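Long-range contacts in short-chain dehydrogenase/reductase SDR (Burkholderia phymatum, PDB 5IG2), which binds NAD and probably acts as an oxidoreductase on CH-OH groups of its substrates, as members of the short-chain dehydrogenase/reductase family do: residues B[72-82]-B[125-136]; B[40-51]-B[63-71]. All blocks are in the same frame, centred on the assembly; numbering follows the deposited sequence. Where two conformers were deposited one is given.

The two contacts illustrate how a Rossmann fold builds one side of a dinucleotide site from neighbouring pieces of its parallel sheet and the helices on it. Along the chain, contact 2 closes before contact 1 opens, and their centres lie about 15 Å apart. Contact 2 pairs strands 40-45 and 65-69, the latter outermost in the sheet of this chain; contact 1 packs helix 75-89, which follows strand 65-69, against helix 112-140. They meet where Leu81 of contact 1 lies on Val42 and Ala44 of contact 2, and where Gln77 OE1 probably accepts a hydrogen bond from Asp71 N. Both reach the adenosine part of NAD, through residues at or just after strands 40-45 and 65-69.

Contact 1: B[72-82]-B[125-136]; sequences VSNGAQVQALA and GVAHGVRVFAPI. With NAD (nicotinamide-adenine-dinucleotide), chain F.
With CG turned anti to its carbonyl carbon (chi1 -66°), His128 sends its imidazole across to the start of helix 75-82, while Val78, with CG1 anti to the backbone N, crosses His128 at about a right angle, CG2 against His128 CB. This is helix-helix packing on one side of a Rossmann-fold sheet, the axes crossing at -43° and 9.3 Å apart. Gly75 CA sits over the centre of the His128 ring, 3.5 Å from its centroid, a CH-pi contact. At the ring edge lie Val72 O and Ser73 O; His128 NE2 gives Ser73 O a weak hydrogen bond of 3.4 Å, bent to 130°. Val78 enters as a knob into a hole formed by His128, Gly129, Val132 and Phe133. Further along, Ala82 CB packs against Val132 CG1 and obliquely against the Phe133 ring, touching its CE1 at 3.5 Å. A water bridges Gln79 OE1 and Arg131 NH1, and Gln79 NE2 is hydrogen-bonded to Asp83 OD1. Ala112 of a neighbouring subunit packs on His128. At the cofactor end Gly125 CA approaches Val72 O to 3.2 Å, and Val72 N donates an almost straight hydrogen bond to NAD N1A, 3.0 Å long.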
loop_
_atom_site.group_PDB
_atom_site.type_symbol
_atom_site.label_atom_id
_atom_site.label_comp_id
_atom_site.label_asym_id
_atom_site.label_seq_id
_atom_site.Cartn_x
_atom_site.Cartn_y
_atom_site.Cartn_z
ATOM N N VAL B 72 -34.579 31.012 -33.456
ATOM C CA VAL B 72 -35.662 30.394 -34.222
ATOM C C VAL B 72 -36.940 31.211 -34.168
ATOM O O VAL B 72 -37.821 31.017 -35.018
ATOM C CB VAL B 72 -35.972 28.947 -33.765
ATOM C CG1 VAL B 72 -34.763 28.015 -33.985
ATOM C CG2 VAL B 72 -36.479 28.907 -32.311
ATOM N N SER B 73 -37.081 32.112 -33.188
ATOM C CA SER B 73 -38.237 33.005 -33.156
ATOM C C SER B 73 -38.201 34.036 -34.276
ATOM O O SER B 73 -39.209 34.716 -34.504
ATOM C CB SER B 73 -38.323 33.734 -31.808
ATOM O OG SER B 73 -37.341 34.762 -31.704
ATOM N N ASN B 74 -37.074 34.161 -34.969
ATOM C CA ASN B 74 -36.881 35.167 -36.007
ATOM C C ASN B 74 -37.005 34.507 -37.377
ATOM O O ASN B 74 -36.133 33.725 -37.775
ATOM C CB ASN B 74 -35.518 35.835 -35.852
ATOM C CG ASN B 74 -35.290 36.905 -36.879
ATOM O OD1 ASN B 74 -35.117 36.615 -38.057
ATOM N ND2 ASN B 74 -35.305 38.151 -36.445
ATOM N N GLY B 75 -38.067 34.854 -38.111
ATOM C CA GLY B 75 -38.325 34.197 -39.386
ATOM C C GLY B 75 -37.165 34.305 -40.357
ATOM O O GLY B 75 -36.823 33.338 -41.043
ATOM N N ALA B 76 -36.537 35.480 -40.421
ATOM C CA ALA B 76 -35.423 35.665 -41.344
ATOM C C ALA B 76 -34.260 34.743 -41.001
ATOM O O ALA B 76 -33.579 34.230 -41.898
ATOM C CB ALA B 76 -34.971 37.122 -41.333
ATOM N N GLN B 77 -34.018 34.508 -39.711
ATOM C CA GLN B 77 -32.891 33.661 -39.338
ATOM C C GLN B 77 -33.181 32.198 -39.617
ATOM O O GLN B 77 -32.270 31.444 -39.975
ATOM C CB GLN B 77 -32.528 33.867 -37.868
ATOM C CG GLN B 77 -32.019 35.266 -37.583
ATOM C CD GLN B 77 -31.392 35.379 -36.209
ATOM O OE1 GLN B 77 -30.938 34.390 -35.641
ATOM N NE2 GLN B 77 -31.358 36.591 -35.670
ATOM N N VAL B 78 -34.433 31.773 -39.462
ATOM C CA VAL B 78 -34.781 30.416 -39.859
ATOM C C VAL B 78 -34.584 30.246 -41.359
ATOM O O VAL B 78 -34.045 29.233 -41.818
ATOM C CB VAL B 78 -36.220 30.092 -39.422
ATOM C CG1 VAL B 78 -36.619 28.698 -39.902
ATOM C CG2 VAL B 78 -36.335 30.232 -37.913
ATOM N N GLN B 79 -35.001 31.242 -42.149
ATOM C CA GLN B 79 -34.737 31.199 -43.583
ATOM C C GLN B 79 -33.237 31.134 -43.863
ATOM O O GLN B 79 -32.797 30.407 -44.760
ATOM C CB GLN B 79 -35.355 32.414 -44.273
ATOM C CG GLN B 79 -35.158 32.420 -45.783
ATOM C CD GLN B 79 -35.886 31.281 -46.485
ATOM O OE1 GLN B 79 -37.118 31.186 -46.434
ATOM N NE2 GLN B 79 -35.126 30.417 -47.159
ATOM N N ALA B 80 -32.435 31.883 -43.097
ATOM C CA ALA B 80 -30.990 31.848 -43.289
ATOM C C ALA B 80 -30.423 30.474 -42.955
ATOM O O ALA B 80 -29.454 30.031 -43.585
ATOM C CB ALA B 80 -30.324 32.929 -42.437
ATOM N N LEU B 81 -31.022 29.790 -41.978
ATOM C CA LEU B 81 -30.595 28.444 -41.619
ATOM C C LEU B 81 -30.843 27.463 -42.761
ATOM O O LEU B 81 -29.988 26.617 -43.055
ATOM C CB LEU B 81 -31.321 28.003 -40.345
ATOM C CG LEU B 81 -31.056 26.578 -39.859
ATOM C CD1 LEU B 81 -29.594 26.425 -39.436
ATOM C CD2 LEU B 81 -32.013 26.197 -38.731
ATOM N N ALA B 82 -32.010 27.550 -43.410
ATOM C CA ALA B 82 -32.264 26.722 -44.582
ATOM C C ALA B 82 -31.265 27.028 -45.687
ATOM O O ALA B 82 -30.748 26.110 -46.333
ATOM C CB ALA B 82 -33.690 26.929 -45.087
ATOM N N GLY B 125 -41.135 29.507 -33.485
ATOM C CA GLY B 125 -39.962 28.800 -33.987
ATOM C C GLY B 125 -40.344 27.561 -34.777
ATOM O O GLY B 125 -39.806 27.305 -35.857
ATOM N N VAL B 126 -41.297 26.789 -34.257
ATOM C CA VAL B 126 -41.801 25.627 -34.984
ATOM C C VAL B 126 -42.506 26.069 -36.257
ATOM O O VAL B 126 -42.346 25.456 -37.320
ATOM C CB VAL B 126 -42.739 24.807 -34.078
ATOM C CG1 VAL B 126 -43.463 23.732 -34.895
ATOM C CG2 VAL B 126 -41.948 24.193 -32.931
ATOM N N ALA B 127 -43.306 27.137 -36.164
ATOM C CA ALA B 127 -44.037 27.642 -37.318
ATOM C C ALA B 127 -43.082 28.059 -38.427
ATOM O O ALA B 127 -43.267 27.681 -39.591
ATOM C CB ALA B 127 -44.940 28.812 -36.910
ATOM N N HIS B 128 -42.048 28.838 -38.086
ATOM C CA HIS B 128 -41.073 29.233 -39.097
ATOM C C HIS B 128 -40.394 28.007 -39.696
ATOM O O HIS B 128 -40.169 27.945 -40.911
ATOM C CB HIS B 128 -40.018 30.162 -38.507
ATOM C CG HIS B 128 -40.535 31.490 -38.058
ATOM N ND1 HIS B 128 -41.447 32.225 -38.784
ATOM C CD2 HIS B 128 -40.226 32.240 -36.971
ATOM C CE1 HIS B 128 -41.693 33.361 -38.153
ATOM N NE2 HIS B 128 -40.960 33.400 -37.054
ATOM N N GLY B 129 -40.041 27.033 -38.849
ATOM C CA GLY B 129 -39.418 25.816 -39.347
ATOM C C GLY B 129 -40.277 25.118 -40.384
ATOM O O GLY B 129 -39.819 24.804 -41.483
ATOM N N VAL B 130 -41.551 24.906 -40.060
ATOM C CA VAL B 130 -42.462 24.264 -41.004
ATOM C C VAL B 130 -42.607 25.102 -42.267
ATOM O O VAL B 130 -42.491 24.593 -43.390
ATOM C CB VAL B 130 -43.823 24.019 -40.335
ATOM C CG1 VAL B 130 -44.887 23.649 -41.386
ATOM C CG2 VAL B 130 -43.680 22.946 -39.259
ATOM N N ARG B 131 -42.854 26.404 -42.099
ATOM C CA ARG B 131 -43.086 27.282 -43.246
ATOM C C ARG B 131 -41.884 27.325 -44.181
ATOM O O ARG B 131 -42.041 27.328 -45.408
ATOM C CB ARG B 131 -43.428 28.694 -42.759
ATOM C CG ARG B 131 -43.616 29.709 -43.870
ATOM C CD ARG B 131 -43.971 31.074 -43.307
ATOM N NE ARG B 131 -42.994 31.538 -42.331
ATOM C CZ ARG B 131 -41.822 32.076 -42.647
ATOM N NH1 ARG B 131 -41.478 32.207 -43.927
ATOM N NH2 ARG B 131 -40.992 32.473 -41.689
ATOM N N VAL B 132 -40.678 27.362 -43.623
ATOM C CA VAL B 132 -39.485 27.497 -44.448
ATOM C C VAL B 132 -39.096 26.164 -45.078
ATOM O O VAL B 132 -38.792 26.092 -46.274
ATOM C CB VAL B 132 -38.331 28.085 -43.617
ATOM C CG1 VAL B 132 -37.016 27.928 -44.361
ATOM C CG2 VAL B 132 -38.613 29.565 -43.305
ATOM N N PHE B 133 -39.105 25.090 -44.295
ATOM C CA PHE B 133 -38.496 23.846 -44.754
ATOM C C PHE B 133 -39.475 22.903 -45.446
ATOM O O PHE B 133 -39.054 22.133 -46.324
ATOM C CB PHE B 133 -37.836 23.113 -43.580
ATOM C CG PHE B 133 -36.558 23.745 -43.109
ATOM C CD1 PHE B 133 -35.347 23.397 -43.682
ATOM C CD2 PHE B 133 -36.568 24.681 -42.083
ATOM C CE1 PHE B 133 -34.164 23.972 -43.235
ATOM C CE2 PHE B 133 -35.387 25.267 -41.638
ATOM C CZ PHE B 133 -34.189 24.910 -42.213
ATOM N N ALA B 134 -40.759 22.916 -45.072
ATOM C CA ALA B 134 -41.704 22.029 -45.752
ATOM C C ALA B 134 -41.727 22.248 -47.260
ATOM O O ALA B 134 -41.684 21.249 -47.997
ATOM C CB ALA B 134 -43.106 22.160 -45.146
ATOM N N PRO B 135 -41.770 23.481 -47.791
ATOM C CA PRO B 135 -41.719 23.625 -49.259
ATOM C C PRO B 135 -40.445 23.072 -49.861
ATOM O O PRO B 135 -40.480 22.471 -50.945
ATOM C CB PRO B 135 -41.826 25.143 -49.477
ATOM C CG PRO B 135 -42.417 25.672 -48.229
ATOM C CD PRO B 135 -41.902 24.790 -47.129
ATOM N N ILE B 136 -39.311 23.268 -49.184
ATOM C CA ILE B 136 -38.052 22.711 -49.675
ATOM C C ILE B 136 -38.152 21.194 -49.764
ATOM O O ILE B 136 -37.805 20.589 -50.783
ATOM C CB ILE B 136 -36.885 23.142 -48.769
ATOM C CG1 ILE B 136 -36.709 24.658 -48.798
ATOM C CG2 ILE B 136 -35.602 22.442 -49.179
ATOM C CD1 ILE B 136 -35.822 25.174 -47.676
HETATM P PA NAD F . -32.167 22.563 -23.258
HETATM O O1A NAD F . -32.145 23.850 -22.531
HETATM O O2A NAD F . -31.086 21.575 -22.795
HETATM O O5B NAD F . -32.067 22.724 -24.839
HETATM C C5B NAD F . -32.888 23.678 -25.539
HETATM C C4B NAD F . -31.967 24.508 -26.390
HETATM O O4B NAD F . -32.746 25.464 -27.143
HETATM C C3B NAD F . -30.899 25.312 -25.627
HETATM O O3B NAD F . -29.589 25.009 -26.093
HETATM C C2B NAD F . -31.262 26.775 -25.928
HETATM O O2B NAD F . -30.115 27.607 -26.054
HETATM C C1B NAD F . -31.970 26.635 -27.268
HETATM N N9A NAD F . -32.844 27.751 -27.605
HETATM C C8A NAD F . -33.674 28.445 -26.764
HETATM N N7A NAD F . -34.254 29.481 -27.321
HETATM C C5A NAD F . -33.778 29.464 -28.623
HETATM C C6A NAD F . -34.003 30.307 -29.726
HETATM N N6A NAD F . -34.727 31.428 -29.666
HETATM N N1A NAD F . -33.407 29.985 -30.895
HETATM C C2A NAD F . -32.624 28.901 -30.941
HETATM N N3A NAD F . -32.314 28.045 -29.960
HETATM C C4A NAD F . -32.923 28.389 -28.818
HETATM O O3 NAD F . -33.591 21.879 -23.087
HETATM P PN NAD F . -34.254 20.600 -23.779
HETATM O O1N NAD F . -33.228 19.842 -24.539
HETATM O O2N NAD F . -35.031 19.906 -22.728
HETATM O O5D NAD F . -35.260 21.336 -24.770
HETATM C C5D NAD F . -35.576 20.787 -26.068
HETATM C C4D NAD F . -37.078 20.737 -26.202
HETATM O O4D NAD F . -37.624 19.691 -25.362
HETATM C C3D NAD F . -37.821 22.024 -25.821
HETATM O O3D NAD F . -38.823 22.300 -26.792
HETATM C C2D NAD F . -38.479 21.656 -24.489
HETATM O O2D NAD F . -39.651 22.432 -24.274
HETATM C C1D NAD F . -38.783 20.190 -24.756
HETATM N N1N NAD F . -39.106 19.313 -23.530
HETATM C C2N NAD F . -38.177 19.179 -22.566
HETATM C C3N NAD F . -38.425 18.365 -21.475
HETATM C C7N NAD F . -37.391 18.039 -20.442
HETATM O O7N NAD F . -37.753 17.595 -19.342
HETATM N N7N NAD F . -36.131 18.348 -20.703
HETATM C C4N NAD F . -39.639 17.691 -21.410
HETATM C C5N NAD F . -40.568 17.836 -22.426
HETATM C C6N NAD F . -40.286 18.662 -23.484
HETATM O O HOH W 1 -38.962 33.151 -45.161
#

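Contact 2: B[40-51]-B[63-71]; sequences KLVLADVDEGAL and AEVIGVRTD. With NAD (nicotinamide-adenine-dinucleotide), chain F.
Leu41 and Val65 are neighbours on parallel strands, and the rotamer of Val65 decides which methyl meets Leu41. Its chi1 of 53° puts CG1 between backbone N and carbonyl carbon, leaving CG2 anti to N, where it touches Leu41 CB and, 3.7 Å away, Leu43 CD1. Helices 48-60 and 25-36 pack on this leucine face. On the other face Val42 and Ile66 run side by side, both Val42 methyls against the CG1-CD1 arm of Ile66; helix 75-89 packs there on Val42. The backbones are stitched by alternating bonds, among them Leu43 N to Ile66 O at 2.9 Å and 173°.

Towards the cofactor, Arg69 stretches out from CG to NE; in one of two Glu48 conformers, so with some doubt, OE2 makes a salt bridge with Arg69 NE at 2.9 Å, the planes 62° apart. Val46 O lies over one guanidinium face, and Val46 CG2 touches NH1 while CG1 packs on the adenine of NAD. Asp45 grips the adenosine ribose: OD1 accepts from NAD O2B and OD2 from O3B, each at 2.7 Å. OD1 also takes Asp47 N in an Asx turn, and Gly23 N donates to OD2. Asp71 OD1 accepts from NAD N6A at 2.9 Å and from Ser73 OG. An acidic residue at the end of the second strand of the first beta-alpha-beta unit, binding both adenosine ribose hydroxyls, is the classic signature of NAD-preferring Rossmann folds.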
loop_
_atom_site.group_PDB
_atom_site.type_symbol
_atom_site.label_atom_id
_atom_site.label_comp_id
_atom_site.label_asym_id
_atom_site.label_seq_id
_atom_site.Cartn_x
_atom_site.Cartn_y
_atom_site.Cartn_z
ATOM N N LYS B 40 -25.488 13.927 -42.383
ATOM C CA LYS B 40 -24.865 15.245 -42.393
ATOM C C LYS B 40 -25.696 16.184 -41.532
ATOM O O LYS B 40 -26.925 16.133 -41.562
ATOM C CB LYS B 40 -24.768 15.771 -43.824
ATOM C CG LYS B 40 -23.979 14.845 -44.746
ATOM C CD LYS B 40 -24.170 15.192 -46.207
ATOM C CE LYS B 40 -23.420 14.216 -47.089
ATOM N NZ LYS B 40 -23.390 14.661 -48.504
ATOM N N LEU B 41 -25.031 17.020 -40.734
ATOM C CA LEU B 41 -25.704 17.752 -39.661
ATOM C C LEU B 41 -25.626 19.253 -39.879
ATOM O O LEU B 41 -24.539 19.794 -40.121
ATOM C CB LEU B 41 -25.109 17.418 -38.288
ATOM C CG LEU B 41 -25.139 15.941 -37.899
ATOM C CD1 LEU B 41 -24.419 15.739 -36.578
ATOM C CD2 LEU B 41 -26.581 15.426 -37.831
ATOM N N VAL B 42 -26.780 19.917 -39.770
ATOM C CA VAL B 42 -26.879 21.374 -39.705
ATOM C C VAL B 42 -27.461 21.709 -38.337
ATOM O O VAL B 42 -28.649 21.473 -38.088
ATOM C CB VAL B 42 -27.741 21.944 -40.841
ATOM C CG1 VAL B 42 -27.818 23.465 -40.757
ATOM C CG2 VAL B 42 -27.182 21.501 -42.196
ATOM N N LEU B 43 -26.631 22.231 -37.437
ATOM C CA LEU B 43 -27.009 22.415 -36.040
ATOM C C LEU B 43 -27.207 23.895 -35.741
ATOM O O LEU B 43 -26.369 24.724 -36.105
ATOM C CB LEU B 43 -25.951 21.814 -35.115
ATOM C CG LEU B 43 -25.601 20.342 -35.383
ATOM C CD1 LEU B 43 -24.657 19.797 -34.322
ATOM C CD2 LEU B 43 -26.859 19.488 -35.467
ATOM N N ALA B 44 -28.314 24.220 -35.072
ATOM C CA ALA B 44 -28.719 25.602 -34.847
ATOM C C ALA B 44 -29.057 25.832 -33.381
ATOM O O ALA B 44 -29.683 24.987 -32.735
ATOM C CB ALA B 44 -29.928 25.971 -35.715
ATOM N N ASP B 45 -28.663 26.993 -32.870
ATOM C CA ASP B 45 -28.919 27.360 -31.486
ATOM C C ASP B 45 -28.587 28.837 -31.333
ATOM O O ASP B 45 -27.816 29.389 -32.116
ATOM C CB ASP B 45 -28.085 26.505 -30.515
ATOM C CG ASP B 45 -28.760 26.326 -29.150
ATOM O OD1 ASP B 45 -28.983 27.344 -28.451
ATOM O OD2 ASP B 45 -29.049 25.162 -28.768
ATOM N N VAL B 46 -29.201 29.477 -30.344
ATOM C CA VAL B 46 -28.856 30.859 -30.026
ATOM C C VAL B 46 -27.726 30.933 -28.998
ATOM O O VAL B 46 -27.109 31.998 -28.833
ATOM C CB VAL B 46 -30.115 31.601 -29.545
ATOM C CG1 VAL B 46 -30.504 31.150 -28.139
ATOM C CG2 VAL B 46 -29.915 33.098 -29.640
ATOM N N ASP B 47 -27.423 29.820 -28.327
ATOM C CA ASP B 47 -26.334 29.723 -27.355
ATOM C C ASP B 47 -25.062 29.382 -28.132
ATOM O O ASP B 47 -24.733 28.214 -28.362
ATOM C CB ASP B 47 -26.683 28.676 -26.303
ATOM C CG ASP B 47 -25.667 28.595 -25.181
ATOM O OD1 ASP B 47 -24.518 29.066 -25.354
ATOM O OD2 ASP B 47 -26.027 28.039 -24.117
ATOM N N GLU B 48 -24.322 30.418 -28.528
ATOM C CA GLU B 48 -23.219 30.188 -29.452
ATOM C C GLU B 48 -22.134 29.317 -28.820
ATOM O O GLU B 48 -21.575 28.444 -29.497
ATOM C CB GLU B 48 -22.654 31.518 -29.970
ATOM C CG GLU B 48 -22.833 32.690 -29.043
ATOM C CD GLU B 48 -22.726 34.040 -29.734
ATOM O OE1 GLU B 48 -21.900 34.203 -30.659
ATOM O OE2 GLU B 48 -23.480 34.949 -29.341
ATOM N N GLY B 49 -21.854 29.493 -27.523
ATOM C CA GLY B 49 -20.810 28.697 -26.889
ATOM C C GLY B 49 -21.149 27.219 -26.854
ATOM O O GLY B 49 -20.338 26.365 -27.229
ATOM N N ALA B 50 -22.373 26.900 -26.421
ATOM C CA ALA B 50 -22.812 25.510 -26.379
ATOM C C ALA B 50 -22.845 24.897 -27.774
ATOM O O ALA B 50 -22.427 23.749 -27.970
ATOM C CB ALA B 50 -24.188 25.430 -25.711
ATOM N N LEU B 51 -23.335 25.654 -28.757
ATOM C CA LEU B 51 -23.403 25.160 -30.129
ATOM C C LEU B 51 -22.014 24.867 -30.676
ATOM O O LEU B 51 -21.789 23.825 -31.305
ATOM C CB LEU B 51 -24.121 26.186 -31.011
ATOM C CG LEU B 51 -24.350 25.796 -32.475
ATOM C CD1 LEU B 51 -25.205 24.538 -32.592
ATOM C CD2 LEU B 51 -24.962 26.953 -33.265
ATOM N N ALA B 63 -18.009 13.611 -37.809
ATOM C CA ALA B 63 -19.239 14.048 -38.457
ATOM C C ALA B 63 -18.964 15.109 -39.515
ATOM O O ALA B 63 -18.026 15.903 -39.400
ATOM C CB ALA B 63 -20.223 14.610 -37.430
ATOM N N GLU B 64 -19.796 15.108 -40.561
ATOM C CA GLU B 64 -19.962 16.263 -41.442
ATOM C C GLU B 64 -21.026 17.160 -40.827
ATOM O O GLU B 64 -22.211 16.818 -40.837
ATOM C CB GLU B 64 -20.394 15.853 -42.843
ATOM C CG GLU B 64 -19.344 15.241 -43.709
ATOM C CD GLU B 64 -19.881 14.998 -45.100
ATOM O OE1 GLU B 64 -19.972 15.976 -45.873
ATOM O OE2 GLU B 64 -20.248 13.843 -45.403
ATOM N N VAL B 65 -20.613 18.312 -40.312
ATOM C CA VAL B 65 -21.487 19.132 -39.480
ATOM C C VAL B 65 -21.138 20.597 -39.696
ATOM O O VAL B 65 -19.964 20.952 -39.843
ATOM C CB VAL B 65 -21.354 18.729 -37.993
ATOM C CG1 VAL B 65 -19.897 18.755 -37.560
ATOM C CG2 VAL B 65 -22.191 19.639 -37.097
ATOM N N ILE B 66 -22.164 21.446 -39.739
ATOM C CA ILE B 66 -21.982 22.885 -39.613
ATOM C C ILE B 66 -22.868 23.385 -38.480
ATOM O O ILE B 66 -23.928 22.817 -38.196
ATOM C CB ILE B 66 -22.290 23.657 -40.917
ATOM C CG1 ILE B 66 -23.773 23.530 -41.286
ATOM C CG2 ILE B 66 -21.384 23.197 -42.039
ATOM C CD1 ILE B 66 -24.199 24.410 -42.445
ATOM N N GLY B 67 -22.409 24.445 -37.816
ATOM C CA GLY B 67 -23.173 25.089 -36.767
ATOM C C GLY B 67 -23.529 26.509 -37.159
ATOM O O GLY B 67 -22.669 27.268 -37.613
ATOM N N VAL B 68 -24.792 26.884 -36.993
ATOM C CA VAL B 68 -25.291 28.177 -37.437
ATOM C C VAL B 68 -26.057 28.794 -36.278
ATOM O O VAL B 68 -27.156 28.330 -35.946
ATOM C CB VAL B 68 -26.197 28.058 -38.670
ATOM C CG1 VAL B 68 -26.690 29.454 -39.110
ATOM C CG2 VAL B 68 -25.483 27.332 -39.810
ATOM N N ARG B 69 -25.499 29.846 -35.678
ATOM C CA ARG B 69 -26.229 30.567 -34.646
ATOM C C ARG B 69 -27.548 31.077 -35.218
ATOM O O ARG B 69 -27.568 31.769 -36.242
ATOM C CB ARG B 69 -25.388 31.717 -34.099
ATOM C CG ARG B 69 -26.050 32.432 -32.935
ATOM C CD ARG B 69 -25.378 33.750 -32.614
ATOM N NE ARG B 69 -25.500 34.071 -31.195
ATOM C CZ ARG B 69 -26.532 34.708 -30.656
ATOM N NH1 ARG B 69 -27.543 35.101 -31.423
ATOM N NH2 ARG B 69 -26.555 34.948 -29.351
ATOM N N THR B 70 -28.651 30.712 -34.567
ATOM C CA THR B 70 -29.988 30.969 -35.089
ATOM C C THR B 70 -30.924 31.258 -33.932
ATOM O O THR B 70 -30.965 30.487 -32.973
ATOM C CB THR B 70 -30.517 29.763 -35.878
ATOM O OG1 THR B 70 -29.605 29.434 -36.930
ATOM C CG2 THR B 70 -31.889 30.057 -36.463
ATOM N N ASP B 71 -31.668 32.354 -34.027
ATOM C CA ASP B 71 -32.784 32.636 -33.124
ATOM C C ASP B 71 -34.040 32.170 -33.858
ATOM O O ASP B 71 -34.505 32.834 -34.785
ATOM C CB ASP B 71 -32.816 34.121 -32.762
ATOM C CG ASP B 71 -34.046 34.524 -31.952
ATOM O OD1 ASP B 71 -34.808 33.649 -31.481
ATOM O OD2 ASP B 71 -34.254 35.744 -31.788
HETATM P PA NAD F . -32.167 22.563 -23.258
HETATM O O1A NAD F . -32.145 23.850 -22.531
HETATM O O2A NAD F . -31.086 21.575 -22.795
HETATM O O5B NAD F . -32.067 22.724 -24.839
HETATM C C5B NAD F . -32.888 23.678 -25.539
HETATM C C4B NAD F . -31.967 24.508 -26.390
HETATM O O4B NAD F . -32.746 25.464 -27.143
HETATM C C3B NAD F . -30.899 25.312 -25.627
HETATM O O3B NAD F . -29.589 25.009 -26.093
HETATM C C2B NAD F . -31.262 26.775 -25.928
HETATM O O2B NAD F . -30.115 27.607 -26.054
HETATM C C1B NAD F . -31.970 26.635 -27.268
HETATM N N9A NAD F . -32.844 27.751 -27.605
HETATM C C8A NAD F . -33.674 28.445 -26.764
HETATM N N7A NAD F . -34.254 29.481 -27.321
HETATM C C5A NAD F . -33.778 29.464 -28.623
HETATM C C6A NAD F . -34.003 30.307 -29.726
HETATM N N6A NAD F . -34.727 31.428 -29.666
HETATM N N1A NAD F . -33.407 29.985 -30.895
HETATM C C2A NAD F . -32.624 28.901 -30.941
HETATM N N3A NAD F . -32.314 28.045 -29.960
HETATM C C4A NAD F . -32.923 28.389 -28.818
HETATM O O3 NAD F . -33.591 21.879 -23.087
HETATM P PN NAD F . -34.254 20.600 -23.779
HETATM O O1N NAD F . -33.228 19.842 -24.539
HETATM O O2N NAD F . -35.031 19.906 -22.728
HETATM O O5D NAD F . -35.260 21.336 -24.770
HETATM C C5D NAD F . -35.576 20.787 -26.068
HETATM C C4D NAD F . -37.078 20.737 -26.202
HETATM O O4D NAD F . -37.624 19.691 -25.362
HETATM C C3D NAD F . -37.821 22.024 -25.821
HETATM O O3D NAD F . -38.823 22.300 -26.792
HETATM C C2D NAD F . -38.479 21.656 -24.489
HETATM O O2D NAD F . -39.651 22.432 -24.274
HETATM C C1D NAD F . -38.783 20.190 -24.756
HETATM N N1N NAD F . -39.106 19.313 -23.530
HETATM C C2N NAD F . -38.177 19.179 -22.566
HETATM C C3N NAD F . -38.425 18.365 -21.475
HETATM C C7N NAD F . -37.391 18.039 -20.442
HETATM O O7N NAD F . -37.753 17.595 -19.342
HETATM N N7N NAD F . -36.131 18.348 -20.703
HETATM C C4N NAD F . -39.639 17.691 -21.410
HETATM C C5N NAD F . -40.568 17.836 -22.426
HETATM C C6N NAD F . -40.286 18.662 -23.484
HETATM O O HOH W 2 -21.421 16.945 -48.751
#